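Iron transport multicopper oxidase FET3 (Saccharomyces cerevisiae, PDB 1ZPU) oxidises ferrous to ferric iron, using four copper ions to pass electrons to dioxygen, which is reduced to water, so that the ferric permease can import the iron. Local coordinates at residues I205-E209 with L239-K243; H208-V212 with N223-L228; N295-D299 with R436-R442. All blocks are in the same frame, centred on the assembly; numbering follows the deposited sequence.

Contact 1 (I205-E209 with L239-K243); sequences IEDHE and LVHTK
H208, K243 and V240 carry most of this contact. The chain 205-209 makes a type II beta turn from I205 to H208, with D207 left-handed (phi/psi 55/22). H208 (chi1 m, chi2 69°) points toward the end of strand 235-241 and the following loop; its ND1 donates to E206 O at 2.8 Å, fixing the ring, while NE2 is hydrogen-bonded to Y278 OH. K243, chi1 m and then largely extended, lays CE over the face of the H208 ring in a CH-pi contact, 4.1 Å from its centroid, and ends with NZ donating to D207 O at 2.9 Å; its aliphatic arm suits the ring, its ammonium the turn carbonyl. V240 (chi1 t) supplies the apolar side: CG2 lies 4.1 Å from I205 CD1 and CG1 4.2 Å from H208 CD2. The nearest CA atoms, of E209 and V240, are 6.8 Å apart. Strand 201-205 belongs to one sheet, strands 210-215 and 235-241 to the other, so the turn connects the sheets of the cupredoxin-type beta-sandwich of the second plastocyanin-like domain.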
loop_
_atom_site.group_PDB
_atom_site.type_symbol
_atom_site.label_atom_id
_atom_site.label_comp_id
_atom_site.label_asym_id
_atom_site.label_seq_id
_atom_site.Cartn_x
_atom_site.Cartn_y
_atom_site.Cartn_z
ATOM N N ILE A 205 -5.028 -9.071 21.115
ATOM C CA ILE A 205 -6.140 -8.896 22.032
ATOM C C ILE A 205 -5.858 -9.744 23.270
ATOM O O ILE A 205 -5.686 -10.954 23.166
ATOM C CB ILE A 205 -7.462 -9.339 21.372
ATOM C CG1 ILE A 205 -7.677 -8.581 20.063
ATOM C CG2 ILE A 205 -8.634 -9.133 22.302
ATOM C CD1 ILE A 205 -8.805 -9.130 19.213
ATOM N N GLU A 206 -5.796 -9.098 24.433
ATOM C CA GLU A 206 -5.599 -9.781 25.704
ATOM C C GLU A 206 -6.542 -10.965 25.834
ATOM O O GLU A 206 -7.753 -10.816 25.631
ATOM C CB GLU A 206 -5.808 -8.807 26.860
ATOM C CG GLU A 206 -5.664 -9.417 28.225
ATOM C CD GLU A 206 -6.084 -8.479 29.340
ATOM O OE1 GLU A 206 -6.113 -8.933 30.506
ATOM O OE2 GLU A 206 -6.397 -7.302 29.065
ATOM N N ASP A 207 -5.960 -12.135 26.132
ATOM C CA ASP A 207 -6.688 -13.393 26.370
ATOM C C ASP A 207 -7.641 -13.855 25.270
ATOM O O ASP A 207 -8.556 -14.631 25.542
ATOM C CB ASP A 207 -7.445 -13.336 27.696
ATOM C CG ASP A 207 -6.541 -13.533 28.870
ATOM O OD1 ASP A 207 -6.362 -12.574 29.671
ATOM O OD2 ASP A 207 -5.990 -14.652 28.971
ATOM N N HIS A 208 -7.440 -13.385 24.042
ATOM C CA HIS A 208 -8.242 -13.843 22.915
ATOM C C HIS A 208 -7.346 -14.256 21.765
ATOM O O HIS A 208 -6.535 -13.472 21.283
ATOM C CB HIS A 208 -9.181 -12.744 22.413
ATOM C CG HIS A 208 -10.334 -12.441 23.320
ATOM N ND1 HIS A 208 -10.181 -11.827 24.544
ATOM C CD2 HIS A 208 -11.665 -12.611 23.149
ATOM C CE1 HIS A 208 -11.366 -11.665 25.103
ATOM N NE2 HIS A 208 -12.282 -12.138 24.280
ATOM N N GLU A 209 -7.506 -15.485 21.304
ATOM C CA GLU A 209 -6.812 -15.938 20.107
ATOM C C GLU A 209 -7.457 -15.355 18.859
ATOM O O GLU A 209 -8.630 -14.971 18.876
ATOM C CB GLU A 209 -6.817 -17.465 20.036
ATOM C CG GLU A 209 -5.633 -18.087 20.750
ATOM C CD GLU A 209 -5.760 -19.584 20.951
ATOM O OE1 GLU A 209 -6.722 -20.192 20.423
ATOM O OE2 GLU A 209 -4.885 -20.149 21.644
ATOM N N LEU A 239 -10.976 -14.127 12.536
ATOM C CA LEU A 239 -12.108 -14.546 13.341
ATOM C C LEU A 239 -11.729 -14.442 14.816
ATOM O O LEU A 239 -10.627 -14.837 15.200
ATOM C CB LEU A 239 -12.487 -16.000 13.012
ATOM C CG LEU A 239 -13.172 -16.384 11.696
ATOM C CD1 LEU A 239 -13.067 -17.873 11.474
ATOM C CD2 LEU A 239 -14.626 -15.966 11.681
ATOM N N VAL A 240 -12.642 -13.910 15.627
ATOM C CA VAL A 240 -12.456 -13.807 17.071
ATOM C C VAL A 240 -13.727 -14.284 17.745
ATOM O O VAL A 240 -14.811 -13.767 17.460
ATOM C CB VAL A 240 -12.147 -12.353 17.507
ATOM C CG1 VAL A 240 -12.207 -12.211 19.012
ATOM C CG2 VAL A 240 -10.774 -11.926 17.005
ATOM N N HIS A 241 -13.604 -15.281 18.617
ATOM C CA HIS A 241 -14.764 -15.774 19.339
ATOM C C HIS A 241 -14.711 -15.314 20.791
ATOM O O HIS A 241 -13.725 -15.562 21.504
ATOM C CB HIS A 241 -14.900 -17.300 19.225
ATOM C CG HIS A 241 -16.229 -17.830 19.697
ATOM N ND1 HIS A 241 -17.416 -17.576 19.037
ATOM C CD2 HIS A 241 -16.552 -18.614 20.754
ATOM C CE1 HIS A 241 -18.412 -18.168 19.674
ATOM N NE2 HIS A 241 -17.914 -18.811 20.715
ATOM N N THR A 242 -15.783 -14.647 21.212
ATOM C CA THR A 242 -15.868 -14.038 22.532
ATOM C C THR A 242 -16.221 -15.061 23.617
ATOM O O THR A 242 -16.816 -16.101 23.329
ATOM C CB THR A 242 -16.869 -12.849 22.530
ATOM O OG1 THR A 242 -18.183 -13.321 22.231
ATOM C CG2 THR A 242 -16.471 -11.804 21.482
ATOM N N LYS A 243 -15.847 -14.739 24.855
ATOM C CA LYS A 243 -16.009 -15.604 26.013
ATOM C C LYS A 243 -17.440 -15.614 26.532
ATOM O O LYS A 243 -18.249 -14.787 26.129
ATOM C CB LYS A 243 -15.075 -15.129 27.127
ATOM C CG LYS A 243 -13.688 -14.790 26.647
ATOM C CD LYS A 243 -12.605 -15.056 27.680
ATOM C CE LYS A 243 -11.235 -14.978 26.992
ATOM N NZ LYS A 243 -10.095 -15.620 27.734
#

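Contact 2 (H208-V212 with N223-L228). With NAG (2-acetamido-2-deoxy-beta-D-glucopyranose), chain I.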
loop_
_atom_site.group_PDB
_atom_site.type_symbol
_atom_site.label_atom_id
_atom_site.label_comp_id
_atom_site.label_asym_id
_atom_site.label_seq_id
_atom_site.Cartn_x
_atom_site.Cartn_y
_atom_site.Cartn_z
ATOM N N HIS A 208 -7.440 -13.385 24.042
ATOM C CA HIS A 208 -8.242 -13.843 22.915
ATOM C C HIS A 208 -7.346 -14.256 21.765
ATOM O O HIS A 208 -6.535 -13.472 21.283
ATOM C CB HIS A 208 -9.181 -12.744 22.413
ATOM C CG HIS A 208 -10.334 -12.441 23.320
ATOM N ND1 HIS A 208 -10.181 -11.827 24.544
ATOM C CD2 HIS A 208 -11.665 -12.611 23.149
ATOM C CE1 HIS A 208 -11.366 -11.665 25.103
ATOM N NE2 HIS A 208 -12.282 -12.138 24.280
ATOM N N GLU A 209 -7.506 -15.485 21.304
ATOM C CA GLU A 209 -6.812 -15.938 20.107
ATOM C C GLU A 209 -7.457 -15.355 18.859
ATOM O O GLU A 209 -8.630 -14.971 18.876
ATOM C CB GLU A 209 -6.817 -17.465 20.036
ATOM C CG GLU A 209 -5.633 -18.087 20.750
ATOM C CD GLU A 209 -5.760 -19.584 20.951
ATOM O OE1 GLU A 209 -6.722 -20.192 20.423
ATOM O OE2 GLU A 209 -4.885 -20.149 21.644
ATOM N N MET A 210 -6.678 -15.297 17.782
ATOM C CA MET A 210 -7.156 -14.798 16.491
ATOM C C MET A 210 -6.956 -15.833 15.405
ATOM O O MET A 210 -5.863 -16.391 15.261
ATOM C CB MET A 210 -6.432 -13.522 16.111
ATOM C CG MET A 210 -6.690 -12.404 17.057
ATOM S SD MET A 210 -5.837 -10.912 16.590
ATOM C CE MET A 210 -4.117 -11.398 16.654
ATOM N N THR A 211 -8.019 -16.096 14.649
ATOM C CA THR A 211 -7.957 -17.071 13.563
ATOM C C THR A 211 -7.907 -16.357 12.229
ATOM O O THR A 211 -8.901 -15.789 11.777
ATOM C CB THR A 211 -9.147 -18.015 13.577
ATOM O OG1 THR A 211 -9.351 -18.490 14.915
ATOM C CG2 THR A 211 -8.886 -19.192 12.644
ATOM N N VAL A 212 -6.740 -16.378 11.602
ATOM C CA VAL A 212 -6.545 -15.648 10.355
ATOM C C VAL A 212 -7.273 -16.385 9.245
ATOM O O VAL A 212 -7.062 -17.580 9.046
ATOM C CB VAL A 212 -5.038 -15.393 10.046
ATOM C CG1 VAL A 212 -4.857 -14.733 8.715
ATOM C CG2 VAL A 212 -4.444 -14.510 11.109
ATOM N N ASN A 223 -5.570 -20.100 10.423
ATOM C CA ASN A 223 -4.336 -20.161 11.222
ATOM C C ASN A 223 -4.490 -19.362 12.511
ATOM O O ASN A 223 -4.689 -18.146 12.471
ATOM C CB ASN A 223 -3.104 -19.672 10.434
ATOM C CG ASN A 223 -1.753 -20.208 11.001
ATOM O OD1 ASN A 223 -1.465 -20.114 12.205
ATOM N ND2 ASN A 223 -0.907 -20.730 10.094
ATOM N N VAL A 224 -4.390 -20.049 13.646
ATOM C CA VAL A 224 -4.554 -19.438 14.961
ATOM C C VAL A 224 -3.252 -18.792 15.461
ATOM O O VAL A 224 -2.192 -19.395 15.393
ATOM C CB VAL A 224 -5.073 -20.483 15.986
ATOM C CG1 VAL A 224 -5.215 -19.868 17.355
ATOM C CG2 VAL A 224 -6.404 -21.048 15.537
ATOM N N THR A 225 -3.345 -17.560 15.949
ATOM C CA THR A 225 -2.210 -16.853 16.571
ATOM C C THR A 225 -2.640 -16.020 17.770
ATOM O O THR A 225 -3.827 -15.742 17.976
ATOM C CB THR A 225 -1.552 -15.785 15.635
ATOM O OG1 THR A 225 -1.901 -16.018 14.262
ATOM C CG2 THR A 225 -0.005 -15.744 15.828
ATOM N N ASP A 226 -1.647 -15.571 18.526
ATOM C CA ASP A 226 -1.861 -14.625 19.591
ATOM C C ASP A 226 -1.506 -13.230 19.129
ATOM O O ASP A 226 -1.945 -12.259 19.730
ATOM C CB ASP A 226 -0.988 -14.985 20.780
ATOM C CG ASP A 226 -1.326 -16.341 21.355
ATOM O OD1 ASP A 226 -0.415 -16.990 21.921
ATOM O OD2 ASP A 226 -2.506 -16.758 21.237
ATOM N N MET A 227 -0.717 -13.120 18.063
ATOM C CA MET A 227 -0.180 -11.823 17.656
ATOM C C MET A 227 0.033 -11.673 16.136
ATOM O O MET A 227 0.467 -12.610 15.455
ATOM C CB MET A 227 1.126 -11.558 18.411
ATOM C CG MET A 227 1.595 -10.119 18.322
ATOM S SD MET A 227 3.101 -9.773 19.239
ATOM C CE MET A 227 2.604 -10.202 20.897
ATOM N N LEU A 228 -0.267 -10.492 15.604
ATOM C CA LEU A 228 0.027 -10.205 14.189
ATOM C C LEU A 228 1.064 -9.117 14.043
ATOM O O LEU A 228 1.116 -8.206 14.853
ATOM C CB LEU A 228 -1.225 -9.780 13.427
ATOM C CG LEU A 228 -2.429 -10.714 13.383
ATOM C CD1 LEU A 228 -3.638 -9.984 12.823
ATOM C CD2 LEU A 228 -2.130 -11.974 12.575
HETATM C C1 NAG I . 0.135 -21.613 10.583
HETATM C C2 NAG I . 0.258 -22.490 9.343
HETATM C C3 NAG I . 1.478 -23.433 9.412
HETATM C C4 NAG I . 2.729 -22.929 10.151
HETATM C C5 NAG I . 2.441 -21.759 11.108
HETATM C C6 NAG I . 3.642 -20.832 11.258
HETATM C C7 NAG I . -1.962 -22.991 8.279
HETATM C C8 NAG I . -1.965 -21.713 7.471
HETATM N N2 NAG I . -0.979 -23.239 9.164
HETATM O O3 NAG I . 1.889 -23.776 8.108
HETATM O O4 NAG I . 3.253 -24.069 10.830
HETATM O O5 NAG I . 1.375 -20.946 10.656
HETATM O O6 NAG I . 3.219 -19.534 11.624
HETATM O O7 NAG I . -2.874 -23.800 8.112
#
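A sugar is covalently attached to one strand of this hairpin: N223 ND2 is bonded to NAG C1 at 1.5 Å, an experimentally established N-glycosylation site. The asparagine also belongs to the ladder, since V212 N donates to N223 O at 2.8 Å and N223 N to V212 O at 3.2 Å. M210 N to T225 O and T225 N to M210 O, both 2.9 Å, form the second antiparallel hydrogen-bonded pair. Between them T211 and V224 are a non-hydrogen-bonded pair, CA atoms 4.4 Å apart, and V224 CA makes a CA-H...O contact with M210 O at 3.3 Å. The short strand axes lie at 146°, so the pairing is twisted. M210 and V212 share a face and meet L228 of strand 228-230 in the opposing sheet, so thioether and branched aliphatic groups pack between the sheets: M210 CE is 3.7 Å from L228 CG, and V212 CG2 is 3.7 Å from L228 CD2. At the exposed end E209 OE2 and D226 OD2 approach to 4.2 Å, like charges that solvent can screen. The chemistry implies a division of roles: backbone bonds set the register, apolar groups seal the interior, and the hydrophilic glycan is carried on an edge strand.

Contact 3 (N295-D299 with R436-R442); sequences NFLDD and RDTLYVR
Two aspartate-arginine salt bridges join the irregular segment 295-299 to the strand 438-441 and its flanks, the touching parts running 128° apart and the nearest CA atoms, of D299 and L439, 9.0 Å apart. The CA-to-CB bond of D299 points toward 436-442, and with chi1 p (55°) its OD2 lies 2.5 Å from R436 NH1, a very short hydrogen bond; R436 has chi1 p, chi2 t and chi3 -37°. R436 suits this place, its guanidinium also reaching D216 and Y236 OH. D298 instead takes chi1 t, placing OD2 3.0 Å from R442 NH2, a weak bond within a salt bridge; R442 is extended (m, t, t) to span the gap. R406, the stronger partner of D298, also pairs with D299, sharing both charges with R442 and R436. Y440, chi1 p and chi2 79°, carries its OH to 3.8 Å from CE1 of F296, near the plane of that ring; its side chain is about 6 Å from that of the type 1 copper ligand H392. The loop between strands 271-277 and 316-326 is thereby tied to a plastocyanin-like 3 strand flanked by D437, whose O and OD2 are hydrogen-bonded to copper ligands H395 and H62: a second-shell site of a multicopper oxidase.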
loop_
_atom_site.group_PDB
_atom_site.type_symbol
_atom_site.label_atom_id
_atom_site.label_comp_id
_atom_site.label_asym_id
_atom_site.label_seq_id
_atom_site.Cartn_x
_atom_site.Cartn_y
_atom_site.Cartn_z
ATOM N N ASN A 295 6.990 -13.673 18.390
ATOM C CA ASN A 295 6.214 -14.867 18.038
ATOM C C ASN A 295 4.935 -14.582 17.274
ATOM O O ASN A 295 4.018 -15.407 17.264
ATOM C CB ASN A 295 5.911 -15.712 19.269
ATOM C CG ASN A 295 7.154 -16.099 20.020
ATOM O OD1 ASN A 295 8.121 -16.581 19.433
ATOM N ND2 ASN A 295 7.142 -15.883 21.329
ATOM N N PHE A 296 4.885 -13.429 16.619
ATOM C CA PHE A 296 3.773 -13.106 15.730
ATOM C C PHE A 296 3.754 -14.082 14.556
ATOM O O PHE A 296 4.786 -14.658 14.203
ATOM C CB PHE A 296 3.895 -11.657 15.205
ATOM C CG PHE A 296 5.211 -11.368 14.533
ATOM C CD1 PHE A 296 5.387 -11.623 13.179
ATOM C CD2 PHE A 296 6.287 -10.872 15.270
ATOM C CE1 PHE A 296 6.603 -11.374 12.565
ATOM C CE2 PHE A 296 7.510 -10.626 14.663
ATOM C CZ PHE A 296 7.672 -10.883 13.310
ATOM N N LEU A 297 2.586 -14.244 13.947
ATOM C CA LEU A 297 2.425 -15.064 12.749
ATOM C C LEU A 297 3.302 -14.609 11.577
ATOM O O LEU A 297 3.286 -13.452 11.195
ATOM C CB LEU A 297 0.963 -15.040 12.309
ATOM C CG LEU A 297 0.599 -15.721 10.994
ATOM C CD1 LEU A 297 0.596 -17.233 11.191
ATOM C CD2 LEU A 297 -0.754 -15.211 10.552
ATOM N N ASP A 298 4.067 -15.542 11.012
ATOM C CA ASP A 298 4.797 -15.283 9.769
ATOM C C ASP A 298 3.879 -15.631 8.600
ATOM O O ASP A 298 3.640 -16.809 8.306
ATOM C CB ASP A 298 6.120 -16.069 9.694
ATOM C CG ASP A 298 6.976 -15.669 8.493
ATOM O OD1 ASP A 298 6.448 -14.999 7.572
ATOM O OD2 ASP A 298 8.175 -16.031 8.456
ATOM N N ASP A 299 3.368 -14.593 7.949
ATOM C CA ASP A 299 2.395 -14.733 6.879
ATOM C C ASP A 299 2.907 -15.549 5.699
ATOM O O ASP A 299 2.113 -15.991 4.876
ATOM C CB ASP A 299 1.908 -13.366 6.415
ATOM C CG ASP A 299 3.048 -12.446 5.996
ATOM O OD1 ASP A 299 4.085 -12.414 6.700
ATOM O OD2 ASP A 299 2.915 -11.738 4.973
ATOM N N ARG A 436 -0.400 -12.485 -1.797
ATOM C CA ARG A 436 -0.888 -11.208 -1.300
ATOM C C ARG A 436 -0.403 -10.066 -2.189
ATOM O O ARG A 436 0.260 -10.317 -3.201
ATOM C CB ARG A 436 -0.480 -10.995 0.158
ATOM C CG ARG A 436 1.029 -10.899 0.464
ATOM C CD ARG A 436 1.269 -10.819 1.980
ATOM N NE ARG A 436 0.229 -10.013 2.609
ATOM C CZ ARG A 436 -0.035 -9.972 3.906
ATOM N NH1 ARG A 436 0.666 -10.695 4.762
ATOM N NH2 ARG A 436 -1.006 -9.192 4.350
ATOM N N ASP A 437 -0.732 -8.823 -1.822
ATOM C CA ASP A 437 -0.334 -7.676 -2.634
ATOM C C ASP A 437 0.733 -6.811 -1.973
ATOM O O ASP A 437 1.292 -5.915 -2.597
ATOM C CB ASP A 437 -1.547 -6.852 -3.094
ATOM C CG ASP A 437 -2.309 -6.223 -1.941
ATOM O OD1 ASP A 437 -3.549 -6.398 -1.925
ATOM O OD2 ASP A 437 -1.684 -5.552 -1.073
ATOM N N THR A 438 1.028 -7.092 -0.712
ATOM C CA THR A 438 1.977 -6.275 0.020
ATOM C C THR A 438 2.770 -7.188 0.943
ATOM O O THR A 438 2.200 -7.969 1.690
ATOM C CB THR A 438 1.243 -5.147 0.791
ATOM O OG1 THR A 438 0.359 -4.454 -0.112
ATOM C CG2 THR A 438 2.221 -4.161 1.419
ATOM N N LEU A 439 4.094 -7.068 0.864
ATOM C CA LEU A 439 5.025 -7.989 1.492
ATOM C C LEU A 439 6.254 -7.225 1.948
ATOM O O LEU A 439 6.757 -6.402 1.215
ATOM C CB LEU A 439 5.445 -9.060 0.480
ATOM C CG LEU A 439 6.439 -10.140 0.911
ATOM C CD1 LEU A 439 5.734 -11.297 1.634
ATOM C CD2 LEU A 439 7.246 -10.642 -0.284
ATOM N N TYR A 440 6.737 -7.509 3.154
ATOM C CA TYR A 440 7.943 -6.871 3.661
ATOM C C TYR A 440 9.215 -7.701 3.427
ATOM O O TYR A 440 9.193 -8.926 3.550
ATOM C CB TYR A 440 7.799 -6.513 5.155
ATOM C CG TYR A 440 7.708 -7.673 6.150
ATOM C CD1 TYR A 440 8.848 -8.358 6.560
ATOM C CD2 TYR A 440 6.494 -8.050 6.705
ATOM C CE1 TYR A 440 8.777 -9.408 7.476
ATOM C CE2 TYR A 440 6.407 -9.072 7.622
ATOM C CZ TYR A 440 7.553 -9.759 8.006
ATOM O OH TYR A 440 7.493 -10.794 8.925
ATOM N N VAL A 441 10.310 -7.024 3.074
ATOM C CA VAL A 441 11.654 -7.573 3.243
ATOM C C VAL A 441 12.135 -7.255 4.636
ATOM O O VAL A 441 11.893 -6.151 5.150
ATOM C CB VAL A 441 12.725 -6.910 2.368
ATOM C CG1 VAL A 441 13.388 -7.926 1.458
ATOM C CG2 VAL A 441 12.200 -5.675 1.651
ATOM N N ARG A 442 12.856 -8.201 5.225
ATOM C CA ARG A 442 13.474 -7.977 6.510
ATOM C C ARG A 442 14.760 -7.169 6.325
ATOM O O ARG A 442 15.282 -7.075 5.209
ATOM C CB ARG A 442 13.705 -9.313 7.230
ATOM C CG ARG A 442 12.402 -9.941 7.717
ATOM C CD ARG A 442 12.599 -11.311 8.331
ATOM N NE ARG A 442 11.320 -11.912 8.712
ATOM C CZ ARG A 442 10.759 -12.965 8.115
ATOM N NH1 ARG A 442 11.353 -13.569 7.095
ATOM N NH2 ARG A 442 9.589 -13.417 8.548
#

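Overall arrangement
Contacts 1 and 2 start from the same piece of chain, sharing H208 and E209, and their centres are 8 Å apart. They meet within one sheet, where strand 210-215 lies between 235-241 and 218-225; L239 N approaches T211 O at 2.8 Å, a probable hydrogen bond. The centres of contacts 2 and 3 are about 15 Å apart, but the two touch: M227 O is 3.1 Å from L297 N, probably hydrogen-bonded, and N223 OD1 is 3.7 Å from L297 CD1. The centres of contacts 1 and 3 are about 22 Å apart, nearest atoms about 10 Å. The series runs to the interface with domain three, where the Y440 side chain is about 9 Å from a copper ion.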